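Local coordinates for protein galactose mutarotase related enzyme (Lactobacillus acidophilus, PDB 3DCD) that is of unproven function but probably binds carbohydrate and may act as an isomerase, perhaps a mutarotase acting on sugars, at residues Y3-N8 with Y115-N120; N119-E124 with S288-S293; D213-L218 with N228-D233. All blocks are in the same frame, centred on the assembly; numbering follows the deposited sequence. Where two conformers were deposited one is given.

Contact 1 of 3, residues Y3-N8 with Y115-N120; sequences YTIENN and YNLMNN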
loop_
_atom_site.group_PDB
_atom_site.type_symbol
_atom_site.label_atom_id
_atom_site.label_comp_id
_atom_site.label_asym_id
_atom_site.label_seq_id
_atom_site.Cartn_x
_atom_site.Cartn_y
_atom_site.Cartn_z
ATOM N N TYR A 3 9.098 16.974 -0.122
ATOM C CA TYR A 3 9.738 17.156 -1.420
ATOM C C TYR A 3 8.655 17.030 -2.482
ATOM O O TYR A 3 7.711 16.251 -2.326
ATOM C CB TYR A 3 10.812 16.078 -1.647
ATOM C CG TYR A 3 11.982 16.166 -0.677
ATOM C CD1 TYR A 3 11.934 15.540 0.565
ATOM C CD2 TYR A 3 13.128 16.882 -1.003
ATOM C CE1 TYR A 3 13.004 15.628 1.467
ATOM C CE2 TYR A 3 14.204 16.972 -0.110
ATOM C CZ TYR A 3 14.124 16.341 1.120
ATOM O OH TYR A 3 15.176 16.433 1.993
ATOM N N THR A 4 8.810 17.794 -3.559
ATOM C CA THR A 4 7.842 17.838 -4.648
ATOM C C THR A 4 8.417 17.277 -5.941
ATOM O O THR A 4 9.568 17.559 -6.279
ATOM C CB THR A 4 7.419 19.298 -4.898
ATOM O OG1 THR A 4 6.699 19.761 -3.759
ATOM C CG2 THR A 4 6.529 19.426 -6.154
ATOM N N ILE A 5 7.614 16.452 -6.620
ATOM C CA ILE A 5 7.824 16.084 -8.018
ATOM C C ILE A 5 6.538 16.469 -8.759
ATOM O O ILE A 5 5.444 16.368 -8.204
ATOM C CB ILE A 5 8.222 14.573 -8.235
ATOM C CG1 ILE A 5 7.133 13.599 -7.747
ATOM C CG2 ILE A 5 9.578 14.272 -7.554
ATOM C CD1 ILE A 5 7.328 12.129 -8.172
ATOM N N GLU A 6 6.670 16.935 -9.996
ATOM C CA GLU A 6 5.521 17.517 -10.687
ATOM C C GLU A 6 5.710 17.627 -12.183
ATOM O O GLU A 6 6.833 17.663 -12.687
ATOM C CB GLU A 6 5.170 18.899 -10.102
ATOM C CG GLU A 6 6.188 19.991 -10.356
ATOM C CD GLU A 6 5.723 21.347 -9.843
ATOM O OE1 GLU A 6 6.507 22.043 -9.166
ATOM O OE2 GLU A 6 4.572 21.734 -10.128
ATOM N N ASN A 7 4.589 17.660 -12.893
ATOM C CA ASN A 7 4.585 17.977 -14.308
ATOM C C ASN A 7 3.343 18.793 -14.621
ATOM O O ASN A 7 2.711 19.320 -13.704
ATOM C CB ASN A 7 4.681 16.707 -15.171
ATOM C CG ASN A 7 3.619 15.657 -14.827
ATOM O OD1 ASN A 7 3.860 14.466 -14.984
ATOM N ND2 ASN A 7 2.469 16.091 -14.341
ATOM N N ASN A 8 2.993 18.882 -15.903
ATOM C CA ASN A 8 1.820 19.615 -16.343
ATOM C C ASN A 8 0.470 18.976 -15.988
ATOM O O ASN A 8 -0.578 19.602 -16.201
ATOM C CB ASN A 8 1.880 19.852 -17.858
ATOM C CG ASN A 8 2.995 20.808 -18.272
ATOM O OD1 ASN A 8 3.495 21.610 -17.470
ATOM N ND2 ASN A 8 3.380 20.736 -19.546
ATOM N N TYR A 115 9.632 7.191 -6.493
ATOM C CA TYR A 115 8.399 7.722 -7.055
ATOM C C TYR A 115 8.759 8.464 -8.319
ATOM O O TYR A 115 9.698 9.270 -8.329
ATOM C CB TYR A 115 7.751 8.714 -6.087
ATOM C CG TYR A 115 7.260 8.089 -4.812
ATOM C CD1 TYR A 115 8.011 8.171 -3.643
ATOM C CD2 TYR A 115 6.034 7.431 -4.773
ATOM C CE1 TYR A 115 7.549 7.596 -2.464
ATOM C CE2 TYR A 115 5.550 6.849 -3.603
ATOM C CZ TYR A 115 6.311 6.940 -2.453
ATOM O OH TYR A 115 5.847 6.368 -1.296
ATOM N N ASN A 116 8.019 8.209 -9.390
ATOM C CA ASN A 116 8.250 8.951 -10.606
ATOM C C ASN A 116 6.977 9.193 -11.403
ATOM O O ASN A 116 6.026 8.409 -11.322
ATOM C CB ASN A 116 9.364 8.314 -11.439
ATOM C CG ASN A 116 8.934 7.064 -12.119
ATOM O OD1 ASN A 116 8.236 7.113 -13.141
ATOM N ND2 ASN A 116 9.350 5.914 -11.577
ATOM N N LEU A 117 6.970 10.301 -12.146
ATOM C CA LEU A 117 5.808 10.719 -12.934
ATOM C C LEU A 117 5.955 10.505 -14.430
ATOM O O LEU A 117 7.030 10.715 -15.002
ATOM C CB LEU A 117 5.531 12.213 -12.726
ATOM C CG LEU A 117 5.082 12.642 -11.342
ATOM C CD1 LEU A 117 4.980 14.146 -11.256
ATOM C CD2 LEU A 117 3.744 11.992 -11.041
HETATM N N MSE A 118 4.837 10.106 -15.029
HETATM C CA MSE A 118 4.644 10.036 -16.470
HETATM C C MSE A 118 3.222 10.539 -16.714
HETATM O O MSE A 118 2.275 9.816 -16.401
HETATM C CB MSE A 118 4.766 8.576 -16.919
HETATM C CG MSE A 118 4.325 8.291 -18.349
HETATM SE SE MSE A 118 5.799 8.410 -19.609
HETATM C CE MSE A 118 6.775 6.794 -19.084
ATOM N N ASN A 119 3.066 11.746 -17.238
ATOM C CA ASN A 119 1.731 12.319 -17.374
ATOM C C ASN A 119 0.981 12.262 -16.037
ATOM O O ASN A 119 1.543 12.637 -15.004
ATOM C CB ASN A 119 0.967 11.636 -18.511
ATOM C CG ASN A 119 1.607 11.882 -19.867
ATOM O OD1 ASN A 119 1.420 11.108 -20.804
ATOM N ND2 ASN A 119 2.342 12.971 -19.983
ATOM N N ASN A 120 -0.260 11.780 -16.039
ATOM C CA ASN A 120 -1.009 11.688 -14.791
ATOM C C ASN A 120 -0.810 10.357 -14.054
ATOM O O ASN A 120 -1.636 9.984 -13.209
ATOM C CB ASN A 120 -2.501 11.981 -15.024
ATOM C CG ASN A 120 -3.168 10.926 -15.863
ATOM O OD1 ASN A 120 -2.519 10.269 -16.699
ATOM N ND2 ASN A 120 -4.483 10.741 -15.643
#
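Leu-117 and Ile-5 carry most of this contact, interleaving where strand 3-6 packs on strand 115-118. The two strands run at 25° to each other with axes 7.4 Å apart, a separation filled by side chains rather than backbone bonds. Both CB atoms point toward the opposite strand, and the side chains meet obliquely. Ile-5 reaches toward strand 115-118 with CD1, which rests 3.9 Å from CG of Leu-117 on one side and 4.0 Å from CB of Tyr-115 on another; the same methyl also lies 3.7 Å from the carbonyl O of Tyr-115. Its CG1 sits between the backbone N and the carbonyl carbon (chi1 61°), and CD1 continues in an extended line from there (chi2 169°). Leu-117 answers with CD1, which comes against the backbone of strand 3-6, 3.5 Å from CA of Glu-6. The side chain of Asn-7, just past the strand, runs aslant to Leu-117, its end against CB of the leucine and near Asn-119 O; which amide atom faces that oxygen is doubtful. The ring of Tyr-115 leads away from Ile-5, and its OH is hydrogen-bonded to the carbonyl O of Ala-19. Strand 2-6 is outermost in the three-stranded antiparallel sheet with 10-15 and 20-26, which packs face to face on the large sheet, where Leu-122 of strand 121-130 and Ile-91 of strand 90-96 also touch Ile-5.

Contact 2 of 3, residues N119-E124 with S288-S293; sequences NNLLEE and SMTYHS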
loop_
_atom_site.group_PDB
_atom_site.type_symbol
_atom_site.label_atom_id
_atom_site.label_comp_id
_atom_site.label_asym_id
_atom_site.label_seq_id
_atom_site.Cartn_x
_atom_site.Cartn_y
_atom_site.Cartn_z
ATOM N N ASN A 119 3.066 11.746 -17.238
ATOM C CA ASN A 119 1.731 12.319 -17.374
ATOM C C ASN A 119 0.981 12.262 -16.037
ATOM O O ASN A 119 1.543 12.637 -15.004
ATOM C CB ASN A 119 0.967 11.636 -18.511
ATOM C CG ASN A 119 1.607 11.882 -19.867
ATOM O OD1 ASN A 119 1.420 11.108 -20.804
ATOM N ND2 ASN A 119 2.342 12.971 -19.983
ATOM N N ASN A 120 -0.260 11.780 -16.039
ATOM C CA ASN A 120 -1.009 11.688 -14.791
ATOM C C ASN A 120 -0.810 10.357 -14.054
ATOM O O ASN A 120 -1.636 9.984 -13.209
ATOM C CB ASN A 120 -2.501 11.981 -15.024
ATOM C CG ASN A 120 -3.168 10.926 -15.863
ATOM O OD1 ASN A 120 -2.519 10.269 -16.699
ATOM N ND2 ASN A 120 -4.483 10.741 -15.643
ATOM N N LEU A 121 0.280 9.660 -14.383
ATOM C CA LEU A 121 0.628 8.377 -13.761
ATOM C C LEU A 121 1.813 8.526 -12.803
ATOM O O LEU A 121 2.853 9.077 -13.163
ATOM C CB LEU A 121 0.907 7.287 -14.814
ATOM C CG LEU A 121 1.166 5.853 -14.315
ATOM C CD1 LEU A 121 0.767 4.800 -15.328
ATOM C CD2 LEU A 121 2.629 5.651 -13.873
ATOM N N LEU A 122 1.625 8.010 -11.590
ATOM C CA LEU A 122 2.645 8.015 -10.558
ATOM C C LEU A 122 3.026 6.567 -10.227
ATOM O O LEU A 122 2.168 5.775 -9.831
ATOM C CB LEU A 122 2.096 8.692 -9.290
ATOM C CG LEU A 122 2.954 8.651 -8.019
ATOM C CD1 LEU A 122 4.283 9.372 -8.229
ATOM C CD2 LEU A 122 2.155 9.333 -6.883
ATOM N N GLU A 123 4.307 6.247 -10.376
ATOM C CA GLU A 123 4.846 4.963 -9.952
ATOM C C GLU A 123 5.338 5.040 -8.515
ATOM O O GLU A 123 5.918 6.057 -8.106
ATOM C CB GLU A 123 6.021 4.563 -10.845
ATOM C CG GLU A 123 5.647 4.267 -12.272
ATOM C CD GLU A 123 6.817 3.718 -13.088
ATOM O OE1 GLU A 123 7.979 3.716 -12.600
ATOM O OE2 GLU A 123 6.563 3.299 -14.232
ATOM N N GLU A 124 5.123 3.957 -7.774
ATOM C CA GLU A 124 5.729 3.769 -6.453
ATOM C C GLU A 124 6.491 2.454 -6.536
ATOM O O GLU A 124 5.890 1.385 -6.575
ATOM C CB GLU A 124 4.657 3.707 -5.368
ATOM C CG GLU A 124 5.202 3.341 -3.962
ATOM C CD GLU A 124 4.160 3.552 -2.858
ATOM O OE1 GLU A 124 3.203 4.343 -3.052
ATOM O OE2 GLU A 124 4.300 2.926 -1.789
ATOM N N SER A 288 1.503 1.302 -9.877
ATOM C CA SER A 288 1.312 2.581 -10.537
ATOM C C SER A 288 -0.096 3.101 -10.304
ATOM O O SER A 288 -1.042 2.319 -10.226
ATOM C CB SER A 288 1.565 2.456 -12.031
ATOM O OG SER A 288 2.873 1.960 -12.236
HETATM N N MSE A 289 -0.225 4.421 -10.211
HETATM C CA MSE A 289 -1.513 5.032 -9.914
HETATM C C MSE A 289 -1.762 6.108 -10.948
HETATM O O MSE A 289 -0.865 6.900 -11.227
HETATM C CB MSE A 289 -1.493 5.671 -8.522
HETATM C CG MSE A 289 -1.419 4.693 -7.339
HETATM SE SE MSE A 289 -0.743 5.538 -5.710
HETATM C CE MSE A 289 1.153 5.675 -6.269
ATOM N N THR A 290 -2.968 6.139 -11.517
ATOM C CA THR A 290 -3.384 7.275 -12.349
ATOM C C THR A 290 -4.571 7.990 -11.684
ATOM O O THR A 290 -5.395 7.355 -11.019
ATOM C CB THR A 290 -3.756 6.865 -13.785
ATOM O OG1 THR A 290 -4.951 6.064 -13.764
ATOM C CG2 THR A 290 -2.624 6.053 -14.410
ATOM N N TYR A 291 -4.637 9.300 -11.860
ATOM C CA TYR A 291 -5.655 10.113 -11.213
ATOM C C TYR A 291 -6.447 10.942 -12.211
ATOM O O TYR A 291 -5.866 11.563 -13.104
ATOM C CB TYR A 291 -4.999 11.066 -10.220
ATOM C CG TYR A 291 -3.971 10.406 -9.323
ATOM C CD1 TYR A 291 -4.337 9.869 -8.092
ATOM C CD2 TYR A 291 -2.643 10.313 -9.716
ATOM C CE1 TYR A 291 -3.386 9.244 -7.253
ATOM C CE2 TYR A 291 -1.689 9.696 -8.894
ATOM C CZ TYR A 291 -2.071 9.171 -7.669
ATOM O OH TYR A 291 -1.122 8.584 -6.868
ATOM N N HIS A 292 -7.762 10.966 -12.031
ATOM C CA HIS A 292 -8.636 11.842 -12.809
ATOM C C HIS A 292 -9.630 12.528 -11.880
ATOM O O HIS A 292 -10.267 11.870 -11.037
ATOM C CB HIS A 292 -9.369 11.097 -13.921
ATOM C CG HIS A 292 -9.930 12.012 -14.969
ATOM N ND1 HIS A 292 -11.005 12.848 -14.731
ATOM C CD2 HIS A 292 -9.539 12.248 -16.241
ATOM C CE1 HIS A 292 -11.255 13.553 -15.823
ATOM N NE2 HIS A 292 -10.386 13.196 -16.757
ATOM N N SER A 293 -9.725 13.854 -12.035
ATOM C CA SER A 293 -10.610 14.695 -11.249
ATOM C C SER A 293 -12.091 14.442 -11.523
ATOM O O SER A 293 -12.460 13.811 -12.500
ATOM C CB SER A 293 -10.294 16.166 -11.530
ATOM O OG SER A 293 -8.949 16.467 -11.155
HETATM O O HOH W 1 4.103 2.273 -14.757
#
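The ring of Tyr-291 meets Leu-122 at its edge: CB of the leucine lies in the ring plane, 3.9 Å from CE2, while Phe-33 meets the same ring with its plane at about 45°. CD2 of Leu-122 comes within 3.4 Å of Tyr-291 OH, a buried hydroxyl with no polar partner in the model. On this face of the sheet Met-289, a selenomethionine, runs beside Leu-122 and points the same way; its chain bends at the selenium (chi3 -73°), and CE settles 3.8 Å from CD2 of the leucine. The opposite face carries Leu-121, which crosses Thr-290 obliquely with CD1 against CG2 and lays CD2 on CB of Ser-288. In this antiparallel pairing of strands 121-130 and 282-292, neighbours in the large sheet and consistent with the beta-sandwich of galactose mutarotases, Leu-122 and Met-289 form a hydrogen-bonded pair between the non-hydrogen-bonded pairs Leu-121 with Thr-290 and Glu-123 with Ser-288. The bond from Leu-122 N to Met-289 O is nearly straight (173°). Just before the strand begins, Asn-120 adds two bonds: ND2 donates to Tyr-291 O at 3.0 Å, from above the carbonyl plane, and Tyr-291 N gives a weak one to the asparagine's backbone O. A water donates to Glu-123 OE2 at 2.7 Å and bonds Ser-288 OG at 2.8 Å; Arg-232 NH2 also hydrogen-bonds this hydroxyl, and Asn-116 ND2 holds Glu-123 OE1. The chemistry is divided: an apolar layer round Leu-122, and a polar cluster bridged by one water where Arg-232, through a long, weak ion pair, may help stabilise the Glu-123 carboxylate.

Contact 3 of 3, residues D213-L218 with N228-D233; sequences DNKVSL and NVWTRD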
loop_
_atom_site.group_PDB
_atom_site.type_symbol
_atom_site.label_atom_id
_atom_site.label_comp_id
_atom_site.label_asym_id
_atom_site.label_seq_id
_atom_site.Cartn_x
_atom_site.Cartn_y
_atom_site.Cartn_z
ATOM N N ASP A 213 -1.499 -8.242 -14.779
ATOM C CA ASP A 213 -2.339 -7.287 -15.496
ATOM C C ASP A 213 -3.449 -6.754 -14.632
ATOM O O ASP A 213 -4.404 -6.169 -15.146
ATOM C CB ASP A 213 -2.899 -7.878 -16.806
ATOM C CG ASP A 213 -3.686 -9.175 -16.603
ATOM O OD1 ASP A 213 -3.684 -9.773 -15.491
ATOM O OD2 ASP A 213 -4.308 -9.609 -17.599
ATOM N N ASN A 214 -3.324 -6.937 -13.318
ATOM C CA ASN A 214 -4.398 -6.543 -12.424
ATOM C C ASN A 214 -4.440 -5.043 -12.223
ATOM O O ASN A 214 -3.403 -4.376 -12.020
ATOM C CB ASN A 214 -4.324 -7.264 -11.077
ATOM C CG ASN A 214 -4.317 -8.766 -11.241
ATOM O OD1 ASN A 214 -3.302 -9.426 -11.003
ATOM N ND2 ASN A 214 -5.439 -9.310 -11.661
ATOM N N LYS A 215 -5.653 -4.523 -12.300
ATOM C CA LYS A 215 -5.886 -3.110 -12.070
ATOM C C LYS A 215 -7.130 -2.963 -11.221
ATOM O O LYS A 215 -8.148 -3.592 -11.493
ATOM C CB LYS A 215 -6.066 -2.366 -13.394
ATOM C CG LYS A 215 -4.961 -2.679 -14.388
ATOM C CD LYS A 215 -5.364 -2.393 -15.845
ATOM C CE LYS A 215 -6.332 -3.445 -16.480
ATOM N NZ LYS A 215 -5.697 -4.746 -16.919
ATOM N N VAL A 216 -7.049 -2.126 -10.205
ATOM C CA VAL A 216 -8.207 -1.822 -9.375
ATOM C C VAL A 216 -8.636 -0.377 -9.697
ATOM O O VAL A 216 -7.821 0.541 -9.573
ATOM C CB VAL A 216 -7.880 -1.965 -7.864
ATOM C CG1 VAL A 216 -9.136 -1.702 -7.011
ATOM C CG2 VAL A 216 -7.276 -3.367 -7.549
ATOM N N SER A 217 -9.888 -0.185 -10.129
ATOM C CA SER A 217 -10.379 1.155 -10.473
ATOM C C SER A 217 -11.332 1.630 -9.411
ATOM O O SER A 217 -12.311 0.951 -9.105
ATOM C CB SER A 217 -11.167 1.176 -11.796
ATOM O OG SER A 217 -10.365 0.792 -12.886
ATOM N N LEU A 218 -11.063 2.815 -8.902
ATOM C CA LEU A 218 -11.959 3.483 -7.990
ATOM C C LEU A 218 -12.668 4.620 -8.732
ATOM O O LEU A 218 -12.021 5.523 -9.271
ATOM C CB LEU A 218 -11.159 3.978 -6.789
ATOM C CG LEU A 218 -11.832 4.981 -5.868
ATOM C CD1 LEU A 218 -12.929 4.277 -5.075
ATOM C CD2 LEU A 218 -10.731 5.542 -4.955
ATOM N N ASN A 228 -6.945 4.843 -10.676
ATOM C CA ASN A 228 -6.612 3.496 -11.128
ATOM C C ASN A 228 -5.302 3.009 -10.537
ATOM O O ASN A 228 -4.307 3.741 -10.566
ATOM C CB ASN A 228 -6.567 3.475 -12.640
ATOM C CG ASN A 228 -6.896 2.132 -13.189
ATOM O OD1 ASN A 228 -6.103 1.185 -13.087
ATOM N ND2 ASN A 228 -8.087 2.018 -13.757
ATOM N N VAL A 229 -5.304 1.806 -9.945
ATOM C CA VAL A 229 -4.093 1.256 -9.354
ATOM C C VAL A 229 -3.717 -0.025 -10.102
ATOM O O VAL A 229 -4.461 -1.009 -10.072
ATOM C CB VAL A 229 -4.260 0.949 -7.837
ATOM C CG1 VAL A 229 -2.977 0.394 -7.261
ATOM C CG2 VAL A 229 -4.643 2.232 -7.067
ATOM N N TRP A 230 -2.569 0.012 -10.771
ATOM C CA TRP A 230 -2.051 -1.155 -11.484
ATOM C C TRP A 230 -1.090 -1.854 -10.511
ATOM O O TRP A 230 -0.077 -1.270 -10.085
ATOM C CB TRP A 230 -1.313 -0.704 -12.743
ATOM C CG TRP A 230 -2.150 0.187 -13.636
ATOM C CD1 TRP A 230 -2.588 1.470 -13.361
ATOM C CD2 TRP A 230 -2.638 -0.123 -14.943
ATOM N NE1 TRP A 230 -3.332 1.955 -14.408
ATOM C CE2 TRP A 230 -3.372 1.008 -15.398
ATOM C CE3 TRP A 230 -2.528 -1.239 -15.779
ATOM C CZ2 TRP A 230 -3.994 1.045 -16.652
ATOM C CZ3 TRP A 230 -3.152 -1.204 -17.033
ATOM C CH2 TRP A 230 -3.871 -0.065 -17.460
ATOM N N THR A 231 -1.407 -3.098 -10.150
ATOM C CA THR A 231 -0.693 -3.779 -9.056
ATOM C C THR A 231 0.454 -4.642 -9.558
ATOM O O THR A 231 1.096 -5.351 -8.772
ATOM C CB THR A 231 -1.649 -4.651 -8.230
ATOM O OG1 THR A 231 -2.311 -5.570 -9.109
ATOM C CG2 THR A 231 -2.720 -3.775 -7.509
ATOM N N ARG A 232 0.704 -4.587 -10.870
ATOM C CA ARG A 232 1.786 -5.350 -11.492
ATOM C C ARG A 232 1.738 -6.806 -10.992
ATOM O O ARG A 232 0.689 -7.455 -11.089
ATOM C CB ARG A 232 3.129 -4.663 -11.218
ATOM C CG ARG A 232 3.163 -3.199 -11.719
ATOM C CD ARG A 232 4.575 -2.603 -11.637
ATOM N NE ARG A 232 4.554 -1.139 -11.650
ATOM C CZ ARG A 232 5.533 -0.383 -11.164
ATOM N NH1 ARG A 232 6.613 -0.941 -10.636
ATOM N NH2 ARG A 232 5.445 0.931 -11.210
ATOM N N ASP A 233 2.835 -7.311 -10.438
ATOM C CA ASP A 233 2.880 -8.709 -10.025
ATOM C C ASP A 233 2.548 -8.952 -8.551
ATOM O O ASP A 233 2.890 -10.013 -8.002
ATOM C CB ASP A 233 4.236 -9.332 -10.377
ATOM C CG ASP A 233 5.421 -8.653 -9.672
ATOM O OD1 ASP A 233 5.266 -7.628 -8.947
ATOM O OD2 ASP A 233 6.542 -9.167 -9.856
HETATM O O HOH W 2 -0.724 -3.975 -13.527
#
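Backbone hydrogen bonds join Val-216 and Val-229 in both directions: Val-216 N donates to Val-229 O and Val-229 N to Val-216 O, each at 2.8 Å. Thr-231 N adds a third to Asn-214 O at 3.0 Å, and a water donating to that oxygen at 3.1 Å accepts from Arg-232 N, bridging the strands where they begin to part. These pairings belong to the antiparallel beta hairpin of strands 214-220 and 226-232, an inner part of the large sheet, with strand 159-164 on one flank and strand 282-292 on the other. Among side chains, Lys-215 and Trp-230 lie side by side, with CG of the lysine over one face of the indole, offset toward the rim; CD is placed too close for its position to be trusted. OD1 of Asn-228 lies over the same face, 3.1 Å above the plane and toward the rim. Bends at chi3 (-75°) and chi4 (-77°) turn the lysine back along its own strand, where NZ donates to Asp-213 O at 2.6 Å, in the plane of that carbonyl. The face carrying Val-216 and Val-229 is apolar, both valines packing on Ile-252 of strand 249-256.

In the fold
Contacts 2 and 3 are built within the large antiparallel sheet, and contact 1 packs the small N-terminal sheet face to face on it. Contacts 1 and 2, with centres about 9 Å apart, share Asn-119 and Asn-120, the turn between strands 109-118 and 121-130. The centres of contacts 2 and 3 are about 11 Å apart, because strands 282-292 and 226-232 are neighbours bonded through Ser-288 with Trp-230 and Thr-290 with Asn-228. Contacts 1 and 3 do not touch (centres about 19 Å, nearest atoms about 6 Å apart). Contact 1 is complete in sequence before the hairpin of contact 3 begins, whereas contact 2 spans that hairpin, joining segments whose nearest ends are 164 positions apart and bringing the C-terminal strand into mid-sheet.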